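Local coordinates for disulfide oxidoreductase (Xylella fastidiosa, PDB 2REM), which probably acts as a periplasmic DsbA-type thiol-disulfide oxidoreductase, the kind of thioredoxin-fold enzyme that introduces disulfides into exported proteins, at residues 64-67 with 71-74; 80-85 with 138-143; 163-168 with 184-189. One frame throughout, in Å; residues are numbered along the deposited sequence.

Overall arrangement
Interactions 1 and 2 share helix 71-83: one lies at the helix's beginning, where the chain leaves strand 58-64, the other at its end, against helix 135-151. Their centres are about 12 Å apart, and they touch where V66 and D72 of interaction 1 meet the ring of F141 on helix 135-151. Interaction 3 lies on the opposite side of the chain's centre, about 25 Å from interaction 1 between centres, and joins strand 165-167 to helix 172-190. Interaction 1 is partly buried and mostly aromatic packing with one bridging water. Interaction 2 is a surface contact of valine, aspartate and arginine. Interaction 3 mixes these traits, with a buried tyrosine whose ring face meets an arginine and a water-linked glutamate.

Interaction 1: residues 64-67 with 71-74; sequences PAVF and WDPF
The aromatic part of the contact is carried by F67 and W71. The F67 ring turns an edge toward the indole face, its centroid 4.9 Å from that of the W71 six-membered ring and the planes inclined at 58°. The F67 methylene adds a CH-pi contact, CB lying 3.7 Å from the centroid of the W71 five-membered ring, nearly above it. The flat, wide indole can thus take the phenyl edge and the methylene on one face. Apolar packing continues at A65, whose CB is 3.7 Å from W71 CE3; the methyl also lies over the centre of the F67 ring, and its small size suits a place between two aromatic groups.

Polar links are fewer. Water 1 joins the backbones by donating to A65 O at 2.6 Å and to W71 O at 2.7 Å. With CG turned beside its own backbone N (chi1 -72°), D72 directs OD1 back over the turn, where it accepts a hydrogen bond from G68 N. The same oxygen packs against V66 CG1 at 3.4 Å.

The W71 side chain also touches the C37/C40 pair, which probably forms the redox centre at the start of helix 38-52. Around the turn, A65 is backbone-bonded to F33 of strand 27-33, while V66 and D72 lean on F141 of helix 135-151. Strand 58-64 here hands the chain over to helix 71-83.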
loop_
_atom_site.group_PDB
_atom_site.type_symbol
_atom_site.label_atom_id
_atom_site.label_comp_id
_atom_site.label_asym_id
_atom_site.label_seq_id
_atom_site.Cartn_x
_atom_site.Cartn_y
_atom_site.Cartn_z
ATOM N N PRO A 64 -0.082 -0.323 4.004
ATOM C CA PRO A 64 -0.362 1.027 4.428
ATOM C C PRO A 64 0.862 1.610 5.130
ATOM O O PRO A 64 1.621 0.872 5.790
ATOM C CB PRO A 64 -1.555 0.856 5.378
ATOM C CG PRO A 64 -1.427 -0.504 5.929
ATOM C CD PRO A 64 -0.743 -1.345 4.841
ATOM N N ALA A 65 1.072 2.906 4.933
ATOM C CA ALA A 65 2.113 3.665 5.578
ATOM C C ALA A 65 1.772 3.930 7.044
ATOM O O ALA A 65 0.793 4.647 7.378
ATOM C CB ALA A 65 2.369 5.001 4.820
ATOM N N VAL A 66 2.604 3.356 7.904
ATOM C CA VAL A 66 2.507 3.559 9.336
ATOM C C VAL A 66 3.565 4.577 9.674
ATOM O O VAL A 66 4.700 4.230 10.052
ATOM C CB VAL A 66 2.664 2.246 10.127
ATOM C CG1 VAL A 66 2.606 2.528 11.615
ATOM C CG2 VAL A 66 1.531 1.278 9.728
ATOM N N PHE A 67 3.198 5.844 9.481
ATOM C CA PHE A 67 4.170 6.928 9.528
ATOM C C PHE A 67 3.950 7.769 10.789
ATOM O O PHE A 67 4.615 8.779 10.988
ATOM C CB PHE A 67 4.036 7.817 8.277
ATOM C CG PHE A 67 4.618 7.228 7.003
ATOM C CD1 PHE A 67 5.390 6.064 7.010
ATOM C CD2 PHE A 67 4.424 7.890 5.797
ATOM C CE1 PHE A 67 5.931 5.565 5.828
ATOM C CE2 PHE A 67 4.960 7.413 4.623
ATOM C CZ PHE A 67 5.715 6.229 4.632
ATOM N N TRP A 71 -1.502 9.230 9.885
ATOM C CA TRP A 71 -1.375 8.074 9.010
ATOM C C TRP A 71 -1.882 6.811 9.692
ATOM O O TRP A 71 -2.440 5.939 9.042
ATOM C CB TRP A 71 0.098 7.866 8.643
ATOM C CG TRP A 71 0.713 9.023 7.900
ATOM C CD1 TRP A 71 1.204 10.195 8.421
ATOM C CD2 TRP A 71 0.883 9.106 6.487
ATOM N NE1 TRP A 71 1.711 10.990 7.403
ATOM C CE2 TRP A 71 1.513 10.341 6.207
ATOM C CE3 TRP A 71 0.594 8.235 5.425
ATOM C CZ2 TRP A 71 1.846 10.728 4.908
ATOM C CZ3 TRP A 71 0.931 8.619 4.147
ATOM C CH2 TRP A 71 1.544 9.855 3.896
ATOM N N ASP A 72 -1.654 6.709 11.001
ATOM C CA ASP A 72 -1.794 5.413 11.681
ATOM C C ASP A 72 -3.226 4.906 11.774
ATOM O O ASP A 72 -3.455 3.747 11.462
ATOM C CB ASP A 72 -1.104 5.413 13.048
ATOM C CG ASP A 72 0.398 5.410 12.932
ATOM O OD1 ASP A 72 0.931 5.467 11.808
ATOM O OD2 ASP A 72 1.053 5.337 13.983
ATOM N N PRO A 73 -4.195 5.760 12.187
ATOM C CA PRO A 73 -5.585 5.325 12.143
ATOM C C PRO A 73 -6.001 4.814 10.772
ATOM O O PRO A 73 -6.736 3.813 10.668
ATOM C CB PRO A 73 -6.369 6.601 12.496
ATOM C CG PRO A 73 -5.461 7.372 13.346
ATOM C CD PRO A 73 -4.077 7.121 12.768
ATOM N N PHE A 74 -5.514 5.470 9.715
ATOM C CA PHE A 74 -5.887 5.045 8.377
ATOM C C PHE A 74 -5.166 3.803 7.915
ATOM O O PHE A 74 -5.693 3.035 7.097
ATOM C CB PHE A 74 -5.728 6.194 7.389
ATOM C CG PHE A 74 -6.774 7.208 7.552
ATOM C CD1 PHE A 74 -8.050 6.969 7.044
ATOM C CD2 PHE A 74 -6.535 8.373 8.282
ATOM C CE1 PHE A 74 -9.079 7.903 7.207
ATOM C CE2 PHE A 74 -7.561 9.309 8.448
ATOM C CZ PHE A 74 -8.845 9.048 7.900
HETATM O O HOH W 1 -1.576 5.367 6.586
#

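Interaction 2: residues 80-85 with 138-143; sequences AADVLG and EKRFQA
R140 reaches from helix 135-151 to the last turn of helix 71-83, where V83 and D82 receive it. At CB the chain sets out toward helix 71-83, with CG beside the backbone N (chi1 -63°). From CG to NE it runs fully extended, and this length is what lets an arginine span the gap between the two helices; the side chain also touches L79 of helix 71-83. CD is the first atom to meet the opposite segment, lying 3.8 Å from V83 CG2. R140 NE comes to 3.6 Å of V83 CG2, yet its polar partner is E136 on its own helix, with which it forms a salt bridge.

Helix 71-83 belongs to the helical domain that DsbA proteins insert into the thioredoxin fold, and helix 135-151 leads from it back toward the sheet. Helix 71-83 ends just here in a Schellman motif. G85, with phi 76°, takes the left-handed helical conformation that a residue lacking a side chain adopts with least strain.

R140 CZ sits 3.5 Å from V83 CG2, and the methyl lies over the centre of one guanidinium face. A branched apolar residue fits this place because the face of the cation is poor at hydrogen bonding, while its edges keep their N-H groups for polar partners. D82 OD2 lies at the guanidinium edge, near its plane, 3.5 Å from R140 NH1: a long salt bridge and not a direct hydrogen bond, with the carboxylate turned 68° to that plane. Water 2 closes the triangle, accepting from R140 NH1 at 2.8 Å and donating to D82 OD2 at 2.6 Å.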
loop_
_atom_site.group_PDB
_atom_site.type_symbol
_atom_site.label_atom_id
_atom_site.label_comp_id
_atom_site.label_asym_id
_atom_site.label_seq_id
_atom_site.Cartn_x
_atom_site.Cartn_y
_atom_site.Cartn_z
ATOM N N ALA A 80 -7.925 -3.329 8.944
ATOM C CA ALA A 80 -9.204 -3.861 9.430
ATOM C C ALA A 80 -10.118 -4.173 8.231
ATOM O O ALA A 80 -10.719 -5.229 8.165
ATOM C CB ALA A 80 -9.885 -2.869 10.379
ATOM N N ALA A 81 -10.182 -3.250 7.274
ATOM C CA ALA A 81 -10.988 -3.460 6.062
ATOM C C ALA A 81 -10.535 -4.708 5.339
ATOM O O ALA A 81 -11.345 -5.493 4.863
ATOM C CB ALA A 81 -10.858 -2.271 5.138
ATOM N N ASP A 82 -9.225 -4.876 5.248
ATOM C CA ASP A 82 -8.666 -6.029 4.554
ATOM C C ASP A 82 -8.965 -7.327 5.268
ATOM O O ASP A 82 -9.375 -8.294 4.640
ATOM C CB ASP A 82 -7.157 -5.883 4.317
ATOM C CG ASP A 82 -6.650 -6.846 3.262
ATOM O OD1 ASP A 82 -7.401 -7.150 2.315
ATOM O OD2 ASP A 82 -5.514 -7.297 3.362
ATOM N N VAL A 83 -8.752 -7.343 6.576
ATOM C CA VAL A 83 -9.142 -8.483 7.406
ATOM C C VAL A 83 -10.607 -8.820 7.193
ATOM O O VAL A 83 -10.970 -9.983 7.132
ATOM C CB VAL A 83 -8.876 -8.210 8.919
ATOM C CG1 VAL A 83 -9.655 -9.200 9.816
ATOM C CG2 VAL A 83 -7.359 -8.253 9.225
ATOM N N LEU A 84 -11.428 -7.791 7.048
ATOM C CA LEU A 84 -12.876 -7.963 6.921
ATOM C C LEU A 84 -13.320 -8.235 5.470
ATOM O O LEU A 84 -14.469 -8.501 5.223
ATOM C CB LEU A 84 -13.601 -6.741 7.517
ATOM C CG LEU A 84 -13.433 -6.574 9.037
ATOM C CD1 LEU A 84 -13.878 -5.229 9.571
ATOM C CD2 LEU A 84 -14.081 -7.731 9.802
ATOM N N GLY A 85 -12.375 -8.197 4.535
ATOM C CA GLY A 85 -12.638 -8.504 3.136
ATOM C C GLY A 85 -13.356 -7.395 2.388
ATOM O O GLY A 85 -14.030 -7.648 1.393
ATOM N N GLU A 138 -3.454 -5.509 14.669
ATOM C CA GLU A 138 -2.258 -5.010 15.340
ATOM C C GLU A 138 -1.028 -5.734 14.777
ATOM O O GLU A 138 -0.005 -5.101 14.479
ATOM C CB GLU A 138 -2.375 -5.210 16.850
ATOM C CG GLU A 138 -1.109 -4.937 17.630
ATOM C CD GLU A 138 -0.696 -3.454 17.670
ATOM O OE1 GLU A 138 -1.518 -2.586 17.300
ATOM O OE2 GLU A 138 0.462 -3.172 18.099
ATOM N N LYS A 139 -1.149 -7.053 14.610
ATOM C CA LYS A 139 -0.094 -7.824 13.935
ATOM C C LYS A 139 0.278 -7.277 12.551
ATOM O O LYS A 139 1.458 -7.028 12.267
ATOM C CB LYS A 139 -0.466 -9.304 13.862
ATOM C CG LYS A 139 0.575 -10.145 13.182
ATOM C CD LYS A 139 0.104 -11.567 13.065
ATOM C CE LYS A 139 1.107 -12.370 12.252
ATOM N NZ LYS A 139 0.763 -13.792 12.390
ATOM N N ARG A 140 -0.726 -7.089 11.694
ATOM C CA ARG A 140 -0.527 -6.539 10.356
ATOM C C ARG A 140 0.007 -5.107 10.410
ATOM O O ARG A 140 0.845 -4.702 9.586
ATOM C CB ARG A 140 -1.861 -6.546 9.588
ATOM C CG ARG A 140 -2.364 -7.954 9.396
ATOM C CD ARG A 140 -3.582 -7.977 8.545
ATOM N NE ARG A 140 -4.040 -9.340 8.410
ATOM C CZ ARG A 140 -4.750 -9.805 7.396
ATOM N NH1 ARG A 140 -5.087 -9.015 6.398
ATOM N NH2 ARG A 140 -5.109 -11.080 7.398
ATOM N N PHE A 141 -0.488 -4.344 11.385
ATOM C CA PHE A 141 -0.020 -2.973 11.595
ATOM C C PHE A 141 1.469 -2.949 11.963
ATOM O O PHE A 141 2.259 -2.177 11.397
ATOM C CB PHE A 141 -0.881 -2.312 12.687
ATOM C CG PHE A 141 -0.492 -0.901 13.014
ATOM C CD1 PHE A 141 -1.177 0.168 12.445
ATOM C CD2 PHE A 141 0.538 -0.645 13.930
ATOM C CE1 PHE A 141 -0.818 1.486 12.775
ATOM C CE2 PHE A 141 0.880 0.659 14.293
ATOM C CZ PHE A 141 0.206 1.725 13.710
ATOM N N GLN A 142 1.870 -3.814 12.881
ATOM C CA GLN A 142 3.283 -3.936 13.205
ATOM C C GLN A 142 4.111 -4.430 12.013
ATOM O O GLN A 142 5.222 -3.964 11.794
ATOM C CB GLN A 142 3.488 -4.814 14.428
ATOM C CG GLN A 142 2.956 -4.187 15.716
ATOM C CD GLN A 142 3.511 -2.798 15.958
ATOM O OE1 GLN A 142 4.636 -2.476 15.539
ATOM N NE2 GLN A 142 2.725 -1.956 16.627
ATOM N N ALA A 143 3.561 -5.354 11.230
ATOM C CA ALA A 143 4.294 -5.857 10.068
ATOM C C ALA A 143 4.478 -4.718 9.058
ATOM O O ALA A 143 5.556 -4.566 8.487
ATOM C CB ALA A 143 3.541 -7.011 9.436
HETATM O O HOH W 2 -3.861 -6.754 5.229
#

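Interaction 3: residues 163-168 with 184-189; sequences GRYMVT and SRERAA
R185 packs over one face of the Y165 ring, and E186 also touches this ring. R185 NH2 comes to 3.3 Å of Y165 CE2, with the nitrogen over the ring face but offset toward the rim. This is a cation-pi contact: CZ of R185 is 4.7 Å from the centroid of the Y165 ring and 21° off its normal. The guanidinium is inclined at 55° to the ring, so it meets the face with one N-H end and not as a flat stack. E186 OE1 approaches Y165 CE1 obliquely, to 3.3 Å, with the carboxylate plane inclined to the ring. The tyrosine therefore suits its place twice over, offering an electron-rich face to the cation and a hydroxyl that can hydrogen-bond to water.

That hydroxyl leads to the next shell. Water 4 lies 2.8 Å from Y165 OH and donates to E186 OE1 at 2.6 Å. The second carboxylate oxygen, OE2, accepts from water 3, which in turn takes an N-H of R164 NH1; a water thus mediates between these opposite charges. On the ring face opposite R185, the aliphatic part of R164 packs, CG lying 3.6 Å above the plane of the Y165 ring.

Partners farther out fix the charged groups. R185 NH1 is bonded to Y11 OH, E186 OE2 to N162 ND2, and R164 NE forms a salt bridge with E13. E186 bends at chi2 (-53°), which folds its carboxylate back toward the strand.

R164 and Y165 both face V161, forming a classic beta bulge between strands 158-161 and 165-167. These strands and helix 172-190 make up the C-terminal beta-beta-alpha unit of the thioredoxin fold.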
loop_
_atom_site.group_PDB
_atom_site.type_symbol
_atom_site.label_atom_id
_atom_site.label_comp_id
_atom_site.label_asym_id
_atom_site.label_seq_id
_atom_site.Cartn_x
_atom_site.Cartn_y
_atom_site.Cartn_z
ATOM N N GLY A 163 11.031 -6.269 -2.008
ATOM C CA GLY A 163 11.598 -5.734 -0.762
ATOM C C GLY A 163 13.010 -5.198 -0.949
ATOM O O GLY A 163 13.695 -4.872 0.015
ATOM N N ARG A 164 13.441 -5.126 -2.196
ATOM C CA ARG A 164 14.836 -4.859 -2.490
ATOM C C ARG A 164 15.022 -3.558 -3.254
ATOM O O ARG A 164 16.030 -2.895 -3.091
ATOM C CB ARG A 164 15.414 -6.018 -3.295
ATOM C CG ARG A 164 16.872 -5.945 -3.538
ATOM C CD ARG A 164 17.348 -7.300 -4.010
ATOM N NE ARG A 164 18.764 -7.278 -4.328
ATOM C CZ ARG A 164 19.360 -8.200 -5.064
ATOM N NH1 ARG A 164 18.651 -9.209 -5.555
ATOM N NH2 ARG A 164 20.657 -8.111 -5.305
ATOM N N TYR A 165 14.075 -3.215 -4.116
ATOM C CA TYR A 165 14.236 -2.028 -4.941
ATOM C C TYR A 165 13.093 -1.092 -4.711
ATOM O O TYR A 165 11.939 -1.453 -4.927
ATOM C CB TYR A 165 14.348 -2.386 -6.414
ATOM C CG TYR A 165 15.452 -3.362 -6.660
ATOM C CD1 TYR A 165 15.172 -4.695 -6.946
ATOM C CD2 TYR A 165 16.774 -2.963 -6.567
ATOM C CE1 TYR A 165 16.195 -5.603 -7.149
ATOM C CE2 TYR A 165 17.805 -3.859 -6.766
ATOM C CZ TYR A 165 17.496 -5.174 -7.064
ATOM O OH TYR A 165 18.500 -6.063 -7.265
ATOM N N MET A 166 13.423 0.114 -4.283
ATOM C CA MET A 166 12.413 1.098 -3.995
ATOM C C MET A 166 12.463 2.131 -5.100
ATOM O O MET A 166 13.491 2.797 -5.314
ATOM C CB MET A 166 12.655 1.720 -2.618
ATOM C CG MET A 166 11.696 2.850 -2.287
ATOM S SD MET A 166 11.916 3.425 -0.578
ATOM C CE MET A 166 13.635 3.908 -0.467
ATOM N N VAL A 167 11.345 2.247 -5.796
ATOM C CA VAL A 167 11.242 3.160 -6.933
ATOM C C VAL A 167 11.291 4.596 -6.418
ATOM O O VAL A 167 10.702 4.920 -5.382
ATOM C CB VAL A 167 9.950 2.904 -7.732
ATOM C CG1 VAL A 167 9.817 3.877 -8.897
ATOM C CG2 VAL A 167 9.942 1.460 -8.270
ATOM N N THR A 168 11.998 5.454 -7.150
ATOM C CA THR A 168 12.043 6.869 -6.837
ATOM C C THR A 168 11.733 7.585 -8.145
ATOM O O THR A 168 12.613 8.164 -8.797
ATOM C CB THR A 168 13.416 7.259 -6.273
ATOM O OG1 THR A 168 14.416 6.982 -7.254
ATOM C CG2 THR A 168 13.731 6.454 -5.006
ATOM N N SER A 184 10.626 -6.787 -14.677
ATOM C CA SER A 184 11.203 -7.580 -15.764
ATOM C C SER A 184 12.598 -8.077 -15.442
ATOM O O SER A 184 12.987 -9.197 -15.831
ATOM C CB SER A 184 11.231 -6.765 -17.042
ATOM O OG SER A 184 9.901 -6.562 -17.465
ATOM N N ARG A 185 13.356 -7.232 -14.757
ATOM C CA ARG A 185 14.721 -7.578 -14.400
ATOM C C ARG A 185 14.744 -8.720 -13.370
ATOM O O ARG A 185 15.550 -9.620 -13.486
ATOM C CB ARG A 185 15.481 -6.359 -13.892
ATOM C CG ARG A 185 16.973 -6.612 -13.784
ATOM C CD ARG A 185 17.716 -5.423 -13.297
ATOM N NE ARG A 185 17.282 -4.989 -11.976
ATOM C CZ ARG A 185 17.933 -4.070 -11.274
ATOM N NH1 ARG A 185 19.046 -3.536 -11.776
ATOM N NH2 ARG A 185 17.495 -3.697 -10.078
ATOM N N GLU A 186 13.847 -8.672 -12.389
ATOM C CA GLU A 186 13.654 -9.784 -11.450
ATOM C C GLU A 186 13.243 -11.052 -12.172
ATOM O O GLU A 186 13.755 -12.148 -11.878
ATOM C CB GLU A 186 12.597 -9.445 -10.402
ATOM C CG GLU A 186 13.031 -8.329 -9.464
ATOM C CD GLU A 186 14.393 -8.630 -8.827
ATOM O OE1 GLU A 186 15.411 -8.046 -9.259
ATOM O OE2 GLU A 186 14.440 -9.458 -7.901
ATOM N N ARG A 187 12.332 -10.899 -13.125
ATOM C CA ARG A 187 11.871 -12.038 -13.895
ATOM C C ARG A 187 13.040 -12.669 -14.674
ATOM O O ARG A 187 13.231 -13.891 -14.662
ATOM C CB ARG A 187 10.748 -11.595 -14.814
ATOM C CG ARG A 187 10.085 -12.729 -15.555
ATOM C CD ARG A 187 8.899 -12.228 -16.329
ATOM N NE ARG A 187 7.787 -11.843 -15.468
ATOM C CZ ARG A 187 7.221 -10.640 -15.462
ATOM N NH1 ARG A 187 7.670 -9.684 -16.273
ATOM N NH2 ARG A 187 6.199 -10.396 -14.659
ATOM N N ALA A 188 13.848 -11.829 -15.318
ATOM C CA ALA A 188 14.988 -12.318 -16.074
ATOM C C ALA A 188 16.003 -12.988 -15.155
ATOM O O ALA A 188 16.549 -14.041 -15.484
ATOM C CB ALA A 188 15.622 -11.187 -16.828
ATOM N N ALA A 189 16.254 -12.357 -14.011
ATOM C CA ALA A 189 17.171 -12.881 -13.007
ATOM C C ALA A 189 16.773 -14.286 -12.539
ATOM O O ALA A 189 17.639 -15.089 -12.199
ATOM C CB ALA A 189 17.235 -11.944 -11.825
HETATM O O HOH W 3 16.304 -9.668 -6.182
HETATM O O HOH W 4 17.964 -8.348 -8.711
#